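Local coordinates for 14 kDa fatty acid-binding protein (Schistosoma mansoni, PDB 1VYF) that binds fatty acids such as oleic and arachidonic acid inside a beta-barrel and may transport them in the cytoplasm, at residues Ser4-Lys9 with Arg109-Asp114; Val42-Thr45 with Lys50-Met53; Phe72-Lys75 with Asn81-Ser84. All blocks are in the same frame, centred on the assembly; numbering follows the deposited sequence.

Contact 1: Ser4-Lys9 with Arg109-Asp114; sequences SSFLGK and REVDGD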
ATOM      1  N   SER A   4       9.304 -10.204  -9.745  1.00 45.51           N
ATOM      2  CA  SER A   4      10.435 -10.669  -8.952  1.00 43.71           C
ATOM      3  C   SER A   4      11.178  -9.561  -8.182  1.00 41.65           C
ATOM      4  O   SER A   4      11.779  -9.824  -7.132  1.00 40.58           O
ATOM      5  CB  SER A   4      11.428 -11.440  -9.850  1.00 44.57           C
ATOM      6  OG  SER A   4      12.028 -10.603 -10.825  1.00 44.42           O
ATOM      7  N   SER A   5      11.158  -8.329  -8.696  1.00 39.38           N
ATOM      8  CA  SER A   5      11.857  -7.232  -8.016  1.00 37.59           C
ATOM      9  C   SER A   5      11.145  -6.801  -6.725  1.00 35.58           C
ATOM     10  O   SER A   5      11.767  -6.180  -5.863  1.00 35.93           O
ATOM     11  CB  SER A   5      12.090  -6.029  -8.950  1.00 37.20           C
ATOM     12  OG  SER A   5      10.871  -5.480  -9.419  1.00 38.14           O
ATOM     13  N   PHE A   6       9.862  -7.122  -6.597  1.00 33.19           N
ATOM     14  CA  PHE A   6       9.095  -6.831  -5.364  1.00 32.94           C
ATOM     15  C   PHE A   6       9.346  -7.777  -4.212  1.00 32.37           C
ATOM     16  O   PHE A   6       9.043  -7.457  -3.072  1.00 31.76           O
ATOM     17  CB  PHE A   6       7.594  -6.912  -5.646  1.00 32.18           C
ATOM     18  CG  PHE A   6       7.021  -5.661  -6.232  1.00 32.94           C
ATOM     19  CD1 PHE A   6       7.076  -5.438  -7.592  1.00 35.83           C
ATOM     20  CD2 PHE A   6       6.360  -4.733  -5.429  1.00 32.50           C
ATOM     21  CE1 PHE A   6       6.541  -4.293  -8.122  1.00 34.74           C
ATOM     22  CE2 PHE A   6       5.837  -3.596  -5.963  1.00 31.36           C
ATOM     23  CZ  PHE A   6       5.939  -3.371  -7.307  1.00 32.55           C
ATOM     24  N   LEU A   7       9.830  -8.985  -4.519  1.00 33.24           N
ATOM     25  CA  LEU A   7       9.879 -10.073  -3.546  1.00 33.19           C
ATOM     26  C   LEU A   7      10.857  -9.816  -2.443  1.00 33.15           C
ATOM     27  O   LEU A   7      11.973  -9.420  -2.681  1.00 32.89           O
ATOM     28  CB  LEU A   7      10.235 -11.390  -4.238  1.00 33.87           C
ATOM     29  CG  LEU A   7       9.332 -11.792  -5.398  1.00 34.84           C
ATOM     30  CD1 LEU A   7       9.817 -13.138  -5.941  1.00 37.31           C
ATOM     31  CD2 LEU A   7       7.914 -11.884  -4.971  1.00 37.55           C
ATOM     32  N   GLY A   8      10.426 -10.074  -1.216  1.00 33.27           N
ATOM     33  CA  GLY A   8      11.232  -9.825  -0.046  1.00 32.42           C
ATOM     34  C   GLY A   8      10.565  -8.816   0.886  1.00 32.09           C
ATOM     35  O   GLY A   8       9.344  -8.622   0.850  1.00 32.35           O
ATOM     36  N   LYS A   9      11.372  -8.161   1.700  1.00 31.95           N
ATOM     37  CA  LYS A   9      10.875  -7.263   2.730  1.00 33.22           C
ATOM     38  C   LYS A   9      11.348  -5.843   2.524  1.00 32.74           C
ATOM     39  O   LYS A   9      12.467  -5.610   2.035  1.00 33.09           O
ATOM     40  CB  LYS A   9      11.374  -7.706   4.099  1.00 34.20           C
ATOM     41  CG  LYS A   9      10.831  -9.001   4.583  1.00 37.49           C
ATOM     42  CD  LYS A   9      11.006  -9.086   6.135  1.00 41.99           C
ATOM     43  CE  LYS A   9      10.308 -10.291   6.682  1.00 43.15           C
ATOM     44  NZ  LYS A   9      11.348 -11.190   7.210  1.00 46.75           N
ATOM     45  N   ARG A 109       2.830   1.415  -6.619  1.00 25.42           N
ATOM     46  CA  ARG A 109       4.059   0.913  -6.028  1.00 24.85           C
ATOM     47  C   ARG A 109       5.008   0.578  -7.147  1.00 26.15           C
ATOM     48  O   ARG A 109       4.689  -0.220  -8.045  1.00 27.41           O
ATOM     49  CB  ARG A 109       3.790  -0.328  -5.207  1.00 24.82           C
ATOM     50  CG  ARG A 109       2.801  -0.108  -4.066  1.00 22.42           C
ATOM     51  CD  ARG A 109       2.665  -1.264  -3.140  1.00 23.80           C
ATOM     52  NE  ARG A 109       1.998  -0.918  -1.903  1.00 24.29           N
ATOM     53  CZ  ARG A 109       0.694  -0.929  -1.685  1.00 27.89           C
ATOM     54  NH1 ARG A 109      -0.152  -1.284  -2.630  1.00 28.21           N
ATOM     55  NH2 ARG A 109       0.241  -0.589  -0.490  1.00 29.68           N
ATOM     56  N   GLU A 110       6.172   1.198  -7.130  1.00 25.66           N
ATOM     57  CA  GLU A 110       7.126   0.988  -8.186  1.00 25.69           C
ATOM     58  C   GLU A 110       8.481   0.704  -7.572  1.00 25.54           C
ATOM     59  O   GLU A 110       8.895   1.448  -6.723  1.00 25.07           O
ATOM     60  CB  GLU A 110       7.184   2.241  -9.053  0.50 25.25           C
ATOM     61  CG  GLU A 110       8.223   2.193 -10.169  0.50 27.35           C
ATOM     62  CD  GLU A 110       7.928   3.122 -11.330  0.50 27.89           C
ATOM     63  OE1 GLU A 110       7.117   4.059 -11.178  0.50 31.83           O
ATOM     64  OE2 GLU A 110       8.491   2.891 -12.422  0.50 28.02           O
ATOM     65  N   VAL A 111       9.155  -0.338  -8.041  1.00 25.84           N
ATOM     66  CA  VAL A 111      10.448  -0.759  -7.495  1.00 25.49           C
ATOM     67  C   VAL A 111      11.527  -0.292  -8.424  1.00 26.71           C
ATOM     68  O   VAL A 111      11.463  -0.517  -9.636  1.00 25.54           O
ATOM     69  CB  VAL A 111      10.552  -2.284  -7.317  1.00 26.42           C
ATOM     70  CG1 VAL A 111      11.971  -2.712  -6.957  1.00 26.23           C
ATOM     71  CG2 VAL A 111       9.586  -2.744  -6.234  1.00 27.07           C
ATOM     72  N   ASP A 112      12.513   0.395  -7.855  1.00 25.95           N
ATOM     73  CA  ASP A 112      13.697   0.837  -8.582  1.00 27.08           C
ATOM     74  C   ASP A 112      14.909   0.549  -7.743  1.00 27.48           C
ATOM     75  O   ASP A 112      15.246   1.303  -6.824  1.00 27.46           O
ATOM     76  CB  ASP A 112      13.641   2.329  -8.877  1.00 27.68           C
ATOM     77  CG  ASP A 112      14.873   2.817  -9.674  1.00 29.08           C
ATOM     78  OD1 ASP A 112      15.057   4.048  -9.838  1.00 29.95           O
ATOM     79  OD2 ASP A 112      15.688   2.038 -10.177  1.00 29.09           O
ATOM     80  N   GLY A 113      15.542  -0.584  -8.012  1.00 28.22           N
ATOM     81  CA  GLY A 113      16.701  -0.980  -7.231  1.00 28.28           C
ATOM     82  C   GLY A 113      16.338  -1.278  -5.792  1.00 29.25           C
ATOM     83  O   GLY A 113      15.565  -2.212  -5.528  1.00 29.46           O
ATOM     84  N   ASP A 114      16.914  -0.522  -4.862  1.00 29.54           N
ATOM     85  CA  ASP A 114      16.620  -0.709  -3.455  1.00 30.37           C
ATOM     86  C   ASP A 114      15.565   0.199  -2.875  1.00 28.11           C
ATOM     87  O   ASP A 114      15.418   0.208  -1.657  1.00 27.36           O
ATOM     88  CB  ASP A 114      17.892  -0.617  -2.623  1.00 31.22           C
ATOM     89  CG  ASP A 114      18.820  -1.776  -2.905  1.00 35.86           C
ATOM     90  OD1 ASP A 114      18.333  -2.900  -3.251  1.00 39.31           O
ATOM     91  OD2 ASP A 114      20.041  -1.633  -2.829  1.00 39.89           O
TER
HETATM   92  O   HOH W   1      12.400  -3.318 -10.773  1.00 57.68           O

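Contact 2: Val42-Thr45 with Lys50-Met53; sequences VTFT and KMTM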
ATOM      1  N   VAL A  42       6.934  -4.227   5.085  1.00 30.07           N
ATOM      2  CA  VAL A  42       6.048  -4.835   4.092  1.00 30.18           C
ATOM      3  C   VAL A  42       6.804  -5.994   3.406  1.00 29.92           C
ATOM      4  O   VAL A  42       7.933  -5.862   2.988  1.00 29.28           O
ATOM      5  CB  VAL A  42       5.528  -3.802   3.081  1.00 30.97           C
ATOM      6  CG1 VAL A  42       4.634  -4.437   2.035  1.00 30.74           C
ATOM      7  CG2 VAL A  42       4.737  -2.706   3.791  1.00 31.95           C
ATOM      8  N   THR A  43       6.172  -7.149   3.354  1.00 29.90           N
ATOM      9  CA  THR A  43       6.753  -8.337   2.748  1.00 29.26           C
ATOM     10  C   THR A  43       5.897  -8.739   1.552  1.00 29.21           C
ATOM     11  O   THR A  43       4.691  -8.873   1.668  1.00 29.95           O
ATOM     12  CB  THR A  43       6.807  -9.486   3.777  1.00 29.05           C
ATOM     13  OG1 THR A  43       7.579  -9.102   4.927  1.00 28.25           O
ATOM     14  CG2 THR A  43       7.529 -10.725   3.230  1.00 28.87           C
ATOM     15  N   PHE A  44       6.518  -8.998   0.410  1.00 30.04           N
ATOM     16  CA  PHE A  44       5.795  -9.526  -0.757  1.00 30.41           C
ATOM     17  C   PHE A  44       6.263 -10.958  -1.046  1.00 31.45           C
ATOM     18  O   PHE A  44       7.449 -11.230  -1.045  1.00 30.44           O
ATOM     19  CB  PHE A  44       6.066  -8.704  -2.023  1.00 30.39           C
ATOM     20  CG  PHE A  44       5.474  -7.311  -1.994  1.00 31.23           C
ATOM     21  CD1 PHE A  44       6.187  -6.254  -1.489  1.00 32.58           C
ATOM     22  CD2 PHE A  44       4.202  -7.073  -2.493  1.00 30.18           C
ATOM     23  CE1 PHE A  44       5.621  -4.955  -1.451  1.00 32.26           C
ATOM     24  CE2 PHE A  44       3.633  -5.774  -2.453  1.00 31.34           C
ATOM     25  CZ  PHE A  44       4.356  -4.730  -1.946  1.00 32.97           C
ATOM     26  N   THR A  45       5.320 -11.848  -1.302  1.00 33.33           N
ATOM     27  CA  THR A  45       5.633 -13.166  -1.885  1.00 36.26           C
ATOM     28  C   THR A  45       4.714 -13.362  -3.074  1.00 38.03           C
ATOM     29  O   THR A  45       3.650 -12.753  -3.159  1.00 38.59           O
ATOM     30  CB  THR A  45       5.456 -14.306  -0.858  1.00 35.72           C
ATOM     31  OG1 THR A  45       4.075 -14.452  -0.514  1.00 37.50           O
ATOM     32  CG2 THR A  45       6.088 -13.962   0.436  1.00 37.39           C
ATOM     33  N   LYS A  50      -1.101 -15.660  -7.682  1.00 44.20           N
ATOM     34  CA  LYS A  50      -1.452 -14.831  -6.527  1.00 43.49           C
ATOM     35  C   LYS A  50      -0.240 -14.154  -5.925  1.00 41.90           C
ATOM     36  O   LYS A  50       0.781 -14.791  -5.729  1.00 42.73           O
ATOM     37  CB  LYS A  50      -2.104 -15.698  -5.442  1.00 44.44           C
ATOM     38  CG  LYS A  50      -3.364 -16.457  -5.915  1.00 46.31           C
ATOM     39  CD  LYS A  50      -4.543 -16.297  -4.947  1.00 49.14           C
ATOM     40  CE  LYS A  50      -5.453 -15.113  -5.349  1.00 50.58           C
ATOM     41  NZ  LYS A  50      -6.593 -14.840  -4.394  1.00 49.84           N
ATOM     42  N   MET A  51      -0.374 -12.865  -5.607  1.00 40.16           N
ATOM     43  CA  MET A  51       0.596 -12.139  -4.800  1.00 38.16           C
ATOM     44  C   MET A  51       0.021 -11.900  -3.410  1.00 36.55           C
ATOM     45  O   MET A  51      -1.176 -11.646  -3.272  1.00 35.52           O
ATOM     46  CB  MET A  51       0.875 -10.787  -5.438  1.00 38.66           C
ATOM     47  CG  MET A  51       1.860  -9.935  -4.678  1.00 39.69           C
ATOM     48  SD  MET A  51       2.370  -8.485  -5.670  1.00 43.79           S
ATOM     49  CE  MET A  51       3.986  -8.879  -6.007  1.00 38.92           C
ATOM     50  N   THR A  52       0.883 -11.959  -2.404  1.00 34.95           N
ATOM     51  CA  THR A  52       0.530 -11.635  -1.030  1.00 34.90           C
ATOM     52  C   THR A  52       1.418 -10.530  -0.469  1.00 33.53           C
ATOM     53  O   THR A  52       2.641 -10.618  -0.519  1.00 31.47           O
ATOM     54  CB  THR A  52       0.581 -12.910  -0.139  1.00 35.05           C
ATOM     55  OG1 THR A  52      -0.433 -13.829  -0.573  1.00 36.58           O
ATOM     56  CG2 THR A  52       0.173 -12.586   1.297  1.00 36.91           C
ATOM     57  N   MET A  53       0.778  -9.490   0.064  1.00 32.45           N
ATOM     58  CA  MET A  53       1.479  -8.416   0.745  1.00 32.13           C
ATOM     59  C   MET A  53       1.176  -8.441   2.246  1.00 30.58           C
ATOM     60  O   MET A  53       0.051  -8.329   2.642  1.00 31.13           O
ATOM     61  CB  MET A  53       1.029  -7.083   0.142  1.00 32.45           C
ATOM     62  CG  MET A  53       1.777  -5.880   0.693  1.00 33.67           C
ATOM     63  SD  MET A  53       1.223  -4.320  -0.131  1.00 36.87           S
ATOM     64  CE  MET A  53       0.134  -3.706   1.101  1.00 37.06           C
TER

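Contact 3: Phe72-Lys75 with Asn81-Ser84; sequences FDEK and NVKS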
ATOM      1  N   PHE A  72     -11.540  -7.643  -5.221  1.00 43.83           N
ATOM      2  CA  PHE A  72     -11.625  -8.353  -3.962  1.00 42.86           C
ATOM      3  C   PHE A  72     -11.999  -7.419  -2.816  1.00 42.65           C
ATOM      4  O   PHE A  72     -11.849  -6.192  -2.898  1.00 41.85           O
ATOM      5  CB  PHE A  72     -10.320  -9.096  -3.674  1.00 42.80           C
ATOM      6  CG  PHE A  72      -9.120  -8.190  -3.373  1.00 40.77           C
ATOM      7  CD1 PHE A  72      -8.274  -7.761  -4.401  1.00 38.25           C
ATOM      8  CD2 PHE A  72      -8.818  -7.821  -2.069  1.00 40.13           C
ATOM      9  CE1 PHE A  72      -7.160  -6.954  -4.127  1.00 39.29           C
ATOM     10  CE2 PHE A  72      -7.694  -7.029  -1.789  1.00 39.13           C
ATOM     11  CZ  PHE A  72      -6.876  -6.594  -2.828  1.00 37.21           C
ATOM     12  N   ASP A  73     -12.506  -8.009  -1.745  1.00 43.01           N
ATOM     13  CA  ASP A  73     -12.921  -7.245  -0.585  1.00 43.16           C
ATOM     14  C   ASP A  73     -11.752  -7.138   0.391  1.00 42.71           C
ATOM     15  O   ASP A  73     -11.015  -8.100   0.620  1.00 43.02           O
ATOM     16  CB  ASP A  73     -14.142  -7.890   0.101  1.00 44.16           C
ATOM     17  CG  ASP A  73     -15.418  -7.747  -0.710  1.00 45.24           C
ATOM     18  OD1 ASP A  73     -15.576  -6.763  -1.460  1.00 50.18           O
ATOM     19  OD2 ASP A  73     -16.328  -8.584  -0.662  1.00 49.45           O
ATOM     20  N   GLU A  74     -11.611  -5.951   0.967  1.00 41.57           N
ATOM     21  CA  GLU A  74     -10.471  -5.592   1.803  1.00 41.34           C
ATOM     22  C   GLU A  74     -10.988  -4.733   2.943  1.00 40.46           C
ATOM     23  O   GLU A  74     -11.905  -3.943   2.758  1.00 39.42           O
ATOM     24  CB  GLU A  74      -9.424  -4.799   0.983  1.00 41.07           C
ATOM     25  CG  GLU A  74      -8.026  -4.757   1.600  1.00 43.40           C
ATOM     26  CD  GLU A  74      -7.145  -3.630   1.072  1.00 45.12           C
ATOM     27  OE1 GLU A  74      -7.302  -3.250  -0.128  1.00 42.36           O
ATOM     28  OE2 GLU A  74      -6.298  -3.119   1.879  1.00 43.54           O
ATOM     29  N   LYS A  75     -10.417  -4.924   4.132  1.00 41.00           N
ATOM     30  CA  LYS A  75     -10.548  -3.969   5.228  1.00 41.37           C
ATOM     31  C   LYS A  75      -9.172  -3.302   5.416  1.00 40.08           C
ATOM     32  O   LYS A  75      -8.147  -3.992   5.558  1.00 40.63           O
ATOM     33  CB  LYS A  75     -10.995  -4.650   6.526  1.00 41.91           C
ATOM     34  CG  LYS A  75     -11.487  -3.640   7.589  1.00 45.91           C
ATOM     35  CD  LYS A  75     -11.541  -4.223   9.016  1.00 48.69           C
ATOM     36  CE  LYS A  75     -12.976  -4.281   9.537  1.00 50.79           C
ATOM     37  NZ  LYS A  75     -13.015  -4.538  11.012  1.00 53.36           N
ATOM     38  N   ASN A  81     -14.080  -0.740   5.036  1.00 41.34           N
ATOM     39  CA  ASN A  81     -14.334  -1.809   4.075  1.00 41.47           C
ATOM     40  C   ASN A  81     -14.368  -1.223   2.670  1.00 40.74           C
ATOM     41  O   ASN A  81     -15.110  -0.271   2.385  1.00 41.45           O
ATOM     42  CB  ASN A  81     -15.652  -2.529   4.376  1.00 42.36           C
ATOM     43  CG  ASN A  81     -15.612  -3.264   5.691  1.00 43.46           C
ATOM     44  OD1 ASN A  81     -14.814  -4.180   5.884  1.00 45.67           O
ATOM     45  ND2 ASN A  81     -16.459  -2.846   6.618  1.00 47.43           N
ATOM     46  N   VAL A  82     -13.540  -1.784   1.810  1.00 39.19           N
ATOM     47  CA  VAL A  82     -13.307  -1.263   0.474  1.00 38.57           C
ATOM     48  C   VAL A  82     -13.288  -2.415  -0.536  1.00 38.80           C
ATOM     49  O   VAL A  82     -13.039  -3.577  -0.182  1.00 39.68           O
ATOM     50  CB  VAL A  82     -11.964  -0.462   0.433  1.00 38.31           C
ATOM     51  CG1 VAL A  82     -11.973   0.636   1.496  1.00 36.21           C
ATOM     52  CG2 VAL A  82     -10.753  -1.393   0.648  1.00 38.40           C
ATOM     53  N   LYS A  83     -13.593  -2.078  -1.783  1.00 38.76           N
ATOM     54  CA  LYS A  83     -13.421  -2.966  -2.921  1.00 38.97           C
ATOM     55  C   LYS A  83     -12.133  -2.559  -3.595  1.00 37.36           C
ATOM     56  O   LYS A  83     -12.004  -1.396  -4.015  1.00 38.04           O
ATOM     57  CB  LYS A  83     -14.551  -2.786  -3.956  1.00 39.08           C
ATOM     58  CG  LYS A  83     -15.982  -2.732  -3.422  1.00 42.48           C
ATOM     59  CD  LYS A  83     -16.975  -2.374  -4.582  1.00 45.38           C
ATOM     60  CE  LYS A  83     -16.855  -0.904  -5.096  1.00 48.18           C
ATOM     61  NZ  LYS A  83     -16.090  -0.748  -6.416  1.00 49.41           N
ATOM     62  N   SER A  84     -11.198  -3.496  -3.701  1.00 36.09           N
ATOM     63  CA  SER A  84      -9.927  -3.249  -4.326  1.00 34.82           C
ATOM     64  C   SER A  84      -9.625  -4.132  -5.528  1.00 34.93           C
ATOM     65  O   SER A  84     -10.132  -5.232  -5.667  1.00 35.53           O
ATOM     66  CB  SER A  84      -8.805  -3.410  -3.280  1.00 35.06           C
ATOM     67  OG  SER A  84      -9.137  -2.685  -2.118  1.00 35.36           O
TER

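Contact 1: Ser4-Lys9 with Arg109-Asp114
At the closed end of the fatty-acid-binding barrel, the turn that leads into strand 8-16 packs against the last residues of strand 104-112, with Phe6 and Val111 making the main apolar contact. CG2 of Val111 stands over the centre of the Phe6 ring, 3.6 Å from the centroid and only 1° off the ring normal, so all six ring carbons are nearly equidistant from it: a textbook CH-pi contact. The first torsion of Phe6 (chi1 -83°) sets CG beside its own backbone N and carries the ring in under the valine. At the rim the ring meets strand 104-112 again: Arg109 O lies in the ring plane, 3.5 Å from Phe6 CZ, while the aliphatic base of that arginine touches the ring through CB, 3.9 Å from Phe6 CE2.

The other methyl of Val111 serves Ser5. CG1 comes within 3.6 Å of Ser5 O, and no direct hydrogen bond joins the two segments. A water bridges them instead, 3.0 Å from Ser5 OG and donating to Val111 O at 3.2 Å. The carbonyl of Ser5 is hydrogen-bonded to Arg133, and Phe6 also meets Phe44 edge-to-face.

Beyond CB the Arg109 chain turns away from the contact and runs extended into the cavity, where NH1 bonds Gln96 and NH2 bonds the bound oleic acid. Between the two segments the direct contacts are van der Waals and CH-pi, and the hydrogen bonding passes through one water; the contact thus sets the Phe6 ring against CB of the arginine that binds the ligand carboxylate.

Contact 2: Val42-Thr45 with Lys50-Met53
Phe44 and Met53, a non-hydrogen-bonded antiparallel pair with CA atoms 4.7 Å apart, form the apolar centre, and their side chains run side by side in the same direction. The thioether meets one end of the ring: SD of Met53 is 3.6 Å from Phe44 CZ, and its direction from the centroid lies 52° off the ring normal, an oblique Met-aromatic contact. Met53 CG is closer to the normal and makes an off-centre CH-pi contact. Standing anti to the backbone N (chi1 -175°), this CG is laid against both the ring and Val42, whose CG1 is 3.5 Å from Met53 CG, tighter than usual van der Waals contact; SD lies beyond it, at CZ and CE2 of the ring. A second sulfur arrives near the base of the ring, with Met51 SD 3.9 Å from Phe44 CD2, again obliquely.

Outward from this cluster lies the backbone ladder. Thr45 N donates to Thr52 O at 3.1 Å, and Thr52 N returns a nearly straight bond to Thr45 O at 3.0 Å (N-H...O 175°). CA-H...O contacts lie beside them, including Phe44 CA with Thr52 O. On the other face the two threonines stand side by side, with Thr45 OG1 3.8 Å from Thr52 CB. Their hydroxyls look to other partners: Thr45 OG1 to Asp47, Thr52 OG1 to Thr65.

An apolar inner face backed by a polar outer one is typical of a beta hairpin in a lipid-binding barrel. Here strands 41-47 and 50-56 place Phe44 and Met53 against Arg109 of the fatty-acid site.

Contact 3: Phe72-Lys75 with Asn81-Ser84
Phe72, Glu74, Val82 and Ser84 make the tightly packed face of this antiparallel ladder, while Asp73, Lys75, Asn81 and Lys83 stand on its looser, exposed face. Phe72 N donates to Ser84 O at 2.8 Å and Ser84 N to Phe72 O at 2.9 Å, giving one hydrogen-bonded pair; Glu74 and Val82 supply a second, again with bonds in both directions. At the first pair, Phe72 CG sits between its backbone N and carbonyl carbon (chi1 68°), which folds the ring back over the serine. Ser84 CB lies over one face of that ring, 4.1 Å from the centroid and displaced toward the rim.

The same inward face carries a side-chain bond. Ser84 OG donates to Glu74 OE1 at 2.8 Å, approaching from the anti side of the carboxylate and 22° out of its plane. An extended glutamate chain brings the acid to the hydroxyl. OE1 also accepts from Gln98, so at least two donors grip it. Beside them Val82 CG2 packs on Glu74 CB at 3.7 Å.

Contact is sparser on the exposed face. Lys75 CG passes 3.8 Å from Asn81 OD1 without a hydrogen bond, and Asp73 and Lys83 add little cover; a long, weak ion pair takes Lys83 toward Glu71.

The short strands cross with 143° between their N-to-C directions. Strand 72-75 is the last strand at one end of the sheet, with strand 81-88 joining it to strand 93-99, where Lys83 bonds Val99 through the backbone and Ser84 packs on Gln96 and Gln98.

In the fold
From the N terminus, residues 4-9 enter strand 8-16 and pair with 109-114 far later in the chain, so contact 1 closes a loop of 99 residues. Within that loop two local hairpins close in series: contact 2 between strands 41-47 and 50-56, then contact 3 between 72-75 and 81-88. None cross. Contacts 1 and 2 touch, with centres 11 Å apart; Gly8 O and Phe44 N are 2.9 Å apart, a probable hydrogen bond between neighbouring strands. Contact 3 lies on the opposite side of the chain's centre from contact 1, their centres 24 Å apart. Together they join the N-terminal entry, two hairpins and strand 104-112 within one antiparallel barrel.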